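Local coordinates for protein precorrin-6Y C5,15-methyltransferase (Decarboxylating) (Geobacter metallireducens, PDB 3E05) that probably methylates a precorrin ring with S-adenosyl-methionine on the way to adenosylcobalamin, here as the C-terminal methyltransferase domain of a longer protein, at residues D[137-142]-D[189-194]; D[66-71]-D[105-110]. One frame throughout, in Å; residues are numbered along the deposited sequence.

Interaction 1: residues D[137-142]-D[189-194]; sequences VIVLNA and IITAWK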
loop_
_atom_site.group_PDB
_atom_site.type_symbol
_atom_site.label_atom_id
_atom_site.label_comp_id
_atom_site.label_asym_id
_atom_site.label_seq_id
_atom_site.Cartn_x
_atom_site.Cartn_y
_atom_site.Cartn_z
ATOM N N VAL D 137 -16.967 -15.506 -15.934
ATOM C CA VAL D 137 -15.958 -14.913 -15.040
ATOM C C VAL D 137 -16.477 -15.031 -13.612
ATOM O O VAL D 137 -17.632 -14.703 -13.344
ATOM C CB VAL D 137 -15.657 -13.396 -15.361
ATOM C CG1 VAL D 137 -14.542 -12.812 -14.426
ATOM C CG2 VAL D 137 -15.297 -13.196 -16.829
ATOM N N ILE D 138 -15.637 -15.531 -12.705
ATOM C CA ILE D 138 -15.923 -15.500 -11.269
ATOM C C ILE D 138 -14.973 -14.503 -10.598
ATOM O O ILE D 138 -13.765 -14.534 -10.842
ATOM C CB ILE D 138 -15.727 -16.875 -10.601
ATOM C CG1 ILE D 138 -16.552 -17.964 -11.310
ATOM C CG2 ILE D 138 -16.063 -16.816 -9.106
ATOM C CD1 ILE D 138 -16.074 -19.366 -10.999
ATOM N N VAL D 139 -15.521 -13.647 -9.748
ATOM C CA VAL D 139 -14.722 -12.717 -8.935
ATOM C C VAL D 139 -15.104 -12.904 -7.460
ATOM O O VAL D 139 -16.274 -13.134 -7.118
ATOM C CB VAL D 139 -14.873 -11.258 -9.428
ATOM C CG1 VAL D 139 -14.104 -10.233 -8.515
ATOM C CG2 VAL D 139 -14.382 -11.151 -10.880
ATOM N N LEU D 140 -14.092 -12.883 -6.600
ATOM C CA LEU D 140 -14.305 -12.932 -5.155
ATOM C C LEU D 140 -13.469 -11.869 -4.505
ATOM O O LEU D 140 -12.344 -11.608 -4.921
ATOM C CB LEU D 140 -13.889 -14.268 -4.535
ATOM C CG LEU D 140 -14.314 -15.616 -5.075
ATOM C CD1 LEU D 140 -13.335 -16.052 -6.128
ATOM C CD2 LEU D 140 -14.337 -16.608 -3.930
ATOM N N ASN D 141 -14.025 -11.241 -3.475
ATOM C CA ASN D 141 -13.238 -10.321 -2.652
ATOM C C ASN D 141 -12.916 -10.989 -1.320
ATOM O O ASN D 141 -13.816 -11.400 -0.569
ATOM C CB ASN D 141 -13.961 -8.993 -2.421
ATOM C CG ASN D 141 -13.956 -8.076 -3.658
ATOM O OD1 ASN D 141 -14.444 -6.961 -3.579
ATOM N ND2 ASN D 141 -13.391 -8.525 -4.763
ATOM N N ALA D 142 -11.631 -11.128 -1.032
ATOM C CA ALA D 142 -11.206 -11.800 0.199
ATOM C C ALA D 142 -10.480 -10.805 1.083
ATOM O O ALA D 142 -9.640 -10.060 0.585
ATOM C CB ALA D 142 -10.306 -12.947 -0.133
ATOM N N ILE D 189 -8.740 -8.957 -4.511
ATOM C CA ILE D 189 -9.722 -9.201 -5.563
ATOM C C ILE D 189 -9.229 -10.360 -6.427
ATOM O O ILE D 189 -8.245 -10.250 -7.163
ATOM C CB ILE D 189 -9.977 -7.928 -6.401
ATOM C CG1 ILE D 189 -10.482 -6.811 -5.475
ATOM C CG2 ILE D 189 -10.937 -8.214 -7.563
ATOM C CD1 ILE D 189 -10.501 -5.435 -6.085
ATOM N N ILE D 190 -9.955 -11.471 -6.330
ATOM C CA ILE D 190 -9.598 -12.708 -7.027
ATOM C C ILE D 190 -10.485 -12.876 -8.258
ATOM O O ILE D 190 -11.705 -12.917 -8.126
ATOM C CB ILE D 190 -9.776 -13.918 -6.084
ATOM C CG1 ILE D 190 -8.974 -13.710 -4.798
ATOM C CG2 ILE D 190 -9.383 -15.226 -6.792
ATOM C CD1 ILE D 190 -9.346 -14.628 -3.659
ATOM N N THR D 191 -9.867 -12.955 -9.435
ATOM C CA THR D 191 -10.565 -13.139 -10.704
ATOM C C THR D 191 -10.200 -14.477 -11.331
ATOM O O THR D 191 -9.029 -14.814 -11.466
ATOM C CB THR D 191 -10.283 -11.971 -11.656
ATOM O OG1 THR D 191 -10.541 -10.746 -10.960
ATOM C CG2 THR D 191 -11.194 -12.038 -12.903
ATOM N N ALA D 192 -11.223 -15.238 -11.715
ATOM C CA ALA D 192 -11.024 -16.576 -12.256
ATOM C C ALA D 192 -11.850 -16.770 -13.515
ATOM O O ALA D 192 -13.027 -16.407 -13.561
ATOM C CB ALA D 192 -11.372 -17.617 -11.223
ATOM N N TRP D 193 -11.217 -17.318 -14.541
ATOM C CA TRP D 193 -11.874 -17.543 -15.822
ATOM C C TRP D 193 -11.198 -18.730 -16.478
ATOM O O TRP D 193 -10.128 -19.156 -16.044
ATOM C CB TRP D 193 -11.796 -16.290 -16.721
ATOM C CG TRP D 193 -10.400 -15.935 -17.178
ATOM C CD1 TRP D 193 -9.859 -16.171 -18.413
ATOM C CD2 TRP D 193 -9.364 -15.297 -16.406
ATOM N NE1 TRP D 193 -8.564 -15.716 -18.463
ATOM C CE2 TRP D 193 -8.230 -15.179 -17.246
ATOM C CE3 TRP D 193 -9.282 -14.814 -15.090
ATOM C CZ2 TRP D 193 -7.025 -14.600 -16.812
ATOM C CZ3 TRP D 193 -8.067 -14.241 -14.654
ATOM C CH2 TRP D 193 -6.964 -14.138 -15.517
ATOM N N LYS D 194 -11.827 -19.284 -17.505
ATOM C CA LYS D 194 -11.203 -20.386 -18.219
ATOM C C LYS D 194 -10.419 -19.823 -19.391
ATOM O O LYS D 194 -10.954 -19.060 -20.214
ATOM C CB LYS D 194 -12.238 -21.418 -18.679
ATOM C CG LYS D 194 -12.922 -22.203 -17.560
ATOM C CD LYS D 194 -12.045 -23.354 -17.073
ATOM C CE LYS D 194 -12.761 -24.177 -16.018
ATOM N NZ LYS D 194 -13.932 -24.916 -16.562
#

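Interaction 2: residues D[66-71]-D[105-110]; sequences RIFALE and DLPDPD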
loop_
_atom_site.group_PDB
_atom_site.type_symbol
_atom_site.label_atom_id
_atom_site.label_comp_id
_atom_site.label_asym_id
_atom_site.label_seq_id
_atom_site.Cartn_x
_atom_site.Cartn_y
_atom_site.Cartn_z
ATOM N N ARG D 66 -29.694 -9.375 -16.050
ATOM C CA ARG D 66 -30.414 -9.840 -14.858
ATOM C C ARG D 66 -29.452 -10.212 -13.737
ATOM O O ARG D 66 -28.576 -11.058 -13.913
ATOM C CB ARG D 66 -31.315 -11.042 -15.174
ATOM C CG ARG D 66 -32.473 -10.721 -16.143
ATOM C CD ARG D 66 -33.362 -11.930 -16.370
ATOM N NE ARG D 66 -32.699 -12.953 -17.170
ATOM C CZ ARG D 66 -33.092 -14.222 -17.246
ATOM N NH1 ARG D 66 -34.147 -14.639 -16.555
ATOM N NH2 ARG D 66 -32.419 -15.078 -18.008
ATOM N N ILE D 67 -29.643 -9.589 -12.582
ATOM C CA ILE D 67 -28.771 -9.798 -11.422
ATOM C C ILE D 67 -29.544 -10.434 -10.273
ATOM O O ILE D 67 -30.648 -10.004 -9.940
ATOM C CB ILE D 67 -28.086 -8.467 -10.989
ATOM C CG1 ILE D 67 -27.169 -7.952 -12.103
ATOM C CG2 ILE D 67 -27.281 -8.633 -9.717
ATOM C CD1 ILE D 67 -27.727 -6.822 -12.873
ATOM N N PHE D 68 -28.961 -11.471 -9.678
ATOM C CA PHE D 68 -29.581 -12.182 -8.569
ATOM C C PHE D 68 -28.679 -12.083 -7.350
ATOM O O PHE D 68 -27.539 -12.559 -7.371
ATOM C CB PHE D 68 -29.860 -13.635 -8.966
ATOM C CG PHE D 68 -30.782 -13.753 -10.153
ATOM C CD1 PHE D 68 -32.166 -13.771 -9.969
ATOM C CD2 PHE D 68 -30.272 -13.817 -11.449
ATOM C CE1 PHE D 68 -33.032 -13.851 -11.060
ATOM C CE2 PHE D 68 -31.127 -13.894 -12.543
ATOM C CZ PHE D 68 -32.514 -13.911 -12.343
ATOM N N ALA D 69 -29.204 -11.434 -6.317
ATOM C CA ALA D 69 -28.469 -11.105 -5.104
ATOM C C ALA D 69 -28.923 -11.990 -3.954
ATOM O O ALA D 69 -30.050 -11.847 -3.446
ATOM C CB ALA D 69 -28.677 -9.629 -4.763
ATOM N N LEU D 70 -28.041 -12.909 -3.560
ATOM C CA LEU D 70 -28.331 -13.895 -2.529
ATOM C C LEU D 70 -27.773 -13.476 -1.179
ATOM O O LEU D 70 -26.584 -13.146 -1.063
ATOM C CB LEU D 70 -27.775 -15.264 -2.914
ATOM C CG LEU D 70 -28.671 -16.143 -3.781
ATOM C CD1 LEU D 70 -28.567 -15.743 -5.234
ATOM C CD2 LEU D 70 -28.266 -17.593 -3.611
ATOM N N GLU D 71 -28.629 -13.505 -0.158
ATOM C CA GLU D 71 -28.237 -13.110 1.193
ATOM C C GLU D 71 -28.999 -13.904 2.249
ATOM O O GLU D 71 -30.222 -14.037 2.169
ATOM C CB GLU D 71 -28.430 -11.601 1.379
ATOM C CG GLU D 71 -28.107 -11.036 2.774
ATOM C CD GLU D 71 -26.696 -11.355 3.234
ATOM O OE1 GLU D 71 -25.730 -10.983 2.543
ATOM O OE2 GLU D 71 -26.554 -11.998 4.293
ATOM N N ASP D 105 -32.872 -22.660 -8.649
ATOM C CA ASP D 105 -33.970 -21.966 -9.328
ATOM C C ASP D 105 -33.518 -20.788 -10.200
ATOM O O ASP D 105 -34.308 -20.261 -10.997
ATOM C CB ASP D 105 -35.008 -21.488 -8.305
ATOM C CG ASP D 105 -35.897 -22.617 -7.792
ATOM O OD1 ASP D 105 -35.462 -23.795 -7.797
ATOM O OD2 ASP D 105 -37.038 -22.323 -7.372
ATOM N N LEU D 106 -32.256 -20.381 -10.047
ATOM C CA LEU D 106 -31.686 -19.273 -10.812
ATOM C C LEU D 106 -31.273 -19.721 -12.211
ATOM O O LEU D 106 -30.922 -20.888 -12.400
ATOM C CB LEU D 106 -30.472 -18.700 -10.068
ATOM C CG LEU D 106 -30.604 -18.325 -8.592
ATOM C CD1 LEU D 106 -29.240 -17.910 -8.074
ATOM C CD2 LEU D 106 -31.607 -17.214 -8.368
ATOM N N PRO D 107 -31.309 -18.803 -13.201
ATOM C CA PRO D 107 -30.715 -19.140 -14.493
ATOM C C PRO D 107 -29.200 -19.247 -14.388
ATOM O O PRO D 107 -28.602 -18.649 -13.478
ATOM C CB PRO D 107 -31.095 -17.962 -15.395
ATOM C CG PRO D 107 -31.551 -16.903 -14.527
ATOM C CD PRO D 107 -31.910 -17.457 -13.195
ATOM N N ASP D 108 -28.606 -20.020 -15.298
ATOM C CA ASP D 108 -27.154 -20.158 -15.393
ATOM C C ASP D 108 -26.463 -18.801 -15.521
ATOM O O ASP D 108 -26.934 -17.920 -16.249
ATOM C CB ASP D 108 -26.766 -21.070 -16.551
ATOM C CG ASP D 108 -27.269 -22.489 -16.364
ATOM O OD1 ASP D 108 -28.052 -22.731 -15.423
ATOM O OD2 ASP D 108 -26.882 -23.365 -17.161
ATOM N N PRO D 109 -25.372 -18.616 -14.761
ATOM C CA PRO D 109 -24.718 -17.313 -14.715
ATOM C C PRO D 109 -23.582 -17.158 -15.729
ATOM O O PRO D 109 -22.869 -18.117 -16.040
ATOM C CB PRO D 109 -24.178 -17.269 -13.293
ATOM C CG PRO D 109 -23.819 -18.726 -12.987
ATOM C CD PRO D 109 -24.704 -19.597 -13.877
ATOM N N ASP D 110 -23.454 -15.947 -16.259
ATOM C CA ASP D 110 -22.295 -15.550 -17.024
ATOM C C ASP D 110 -21.218 -15.031 -16.065
ATOM O O ASP D 110 -20.037 -15.111 -16.363
ATOM C CB ASP D 110 -22.661 -14.424 -17.983
ATOM C CG ASP D 110 -23.629 -14.877 -19.070
ATOM O OD1 ASP D 110 -23.198 -15.651 -19.932
ATOM O OD2 ASP D 110 -24.799 -14.441 -19.058
#

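Interaction 1: residues D[137-142]-D[189-194]
Leu-140 O is held by two N-H groups: Ile-190 N reaches it at 2.8 Å with an almost straight N-H...O angle of 171°, and the amide ND2 of Asn-141 adds a weak bond from its own strand. The reciprocal bond, Leu-140 N to Ile-190 O, is also 2.8 Å, which makes Leu-140 and Ile-190 an antiparallel hydrogen-bonded pair. Ile-138 and Ala-192 form a second such pair, with Ile-138 N to Ala-192 O at 2.9 Å. Between them Val-139 and Thr-191 are a non-hydrogen-bonded pair, where Val-139 CA comes within 3.1 Å of Ile-190 O in a CA-H...O contact. The strand axes run at 162°, as expected of adjacent antiparallel strands.

On the face of Val-139 and Asn-141, the ND2 end of Asn-141 lies alongside Ile-189 and meets its CG1 at 3.5 Å. Val-139 CG1, anti to the backbone N (chi1 176°), turns to Ile-189 CG2, while Val-139 CG2 lies beside both OG1 and CG2 of Thr-191. Farther on, Val-137 CG1 touches Thr-191 CG2 at 3.8 Å. On the other face Ile-190 extends its CD1 to Ala-142 CB at 4.0 Å.

This pairing joins the parallel part of a Rossmann-like methyltransferase sheet to its antiparallel strand 180-193. Helix 26-35 covers the Asn-141 and Ile-189 face, where Thr-32 OG1 bonds Asn-141 OD1; helix 145-157 packs on Leu-140, Ile-190 and Ala-192, and strand 111-114 borders the far edge of strand 137-142.

Interaction 2: residues D[66-71]-D[105-110]
Strand 66-71 of the parallel part of the sheet is met by the proline-containing loop that precedes strand 111-114, through the side chains of Arg-66, Phe-68 and Leu-70. Pro-107 and Phe-68 reach toward each other tip to tip: CG of the proline lies 3.6 Å from Phe-68 CE2, and its CD is 3.7 Å from Phe-68 CZ, with CG approaching the ring obliquely. Across the ring Leu-106 CD2 rests 3.8 Å from Phe-68 CD1. The other branch, Leu-106 CD1, passes on to Leu-70 CD1 at 3.6 Å, so the two methyls of one leucine serve Phe-68 and Leu-70, alternate residues on one face of the strand.

In this Rossmann-like fold the segment 105-110 leads into the fourth strand of the sheet in chain order; Leu-106 and Pro-107 lie over the face of the second, before the segment passes on to strand 43-47. Arg-66, bent at chi3 (-71°), has Pro-107 CG over one face of its guanidinium, with NH1 4.0 Å from that carbon. No hydrogen bond links the two segments; polar bonds that hold the loop include Trp-45 NE1 to Pro-107 O, and those of Arg-131, whose NH2 bonds Leu-106 O and forms a salt bridge with Asp-108.

In the fold
From the N terminus, helix 26-35 and strand 43-47 come first, then strand 66-71. Interaction 2 closes the loop from that strand through helix 74-86 and strand 92-96 to segment 105-110. The chain then enters strand 111-114, passes helix 121-131 and reaches strand 137-142, where interaction 1 opens; it closes at 189-194 after helix 145-157 and strand 161-173. The two loops therefore follow in series, neither nested nor crossed. Their centres lie about 16 Å apart, yet they meet where Val-137 N probably bonds Asp-110 O at 3.1 Å. Interaction 2 fastens a connection over the parallel part of the sheet; interaction 1 joins that part to reversed strand 180-193 and, beyond it, edge strand 161-173.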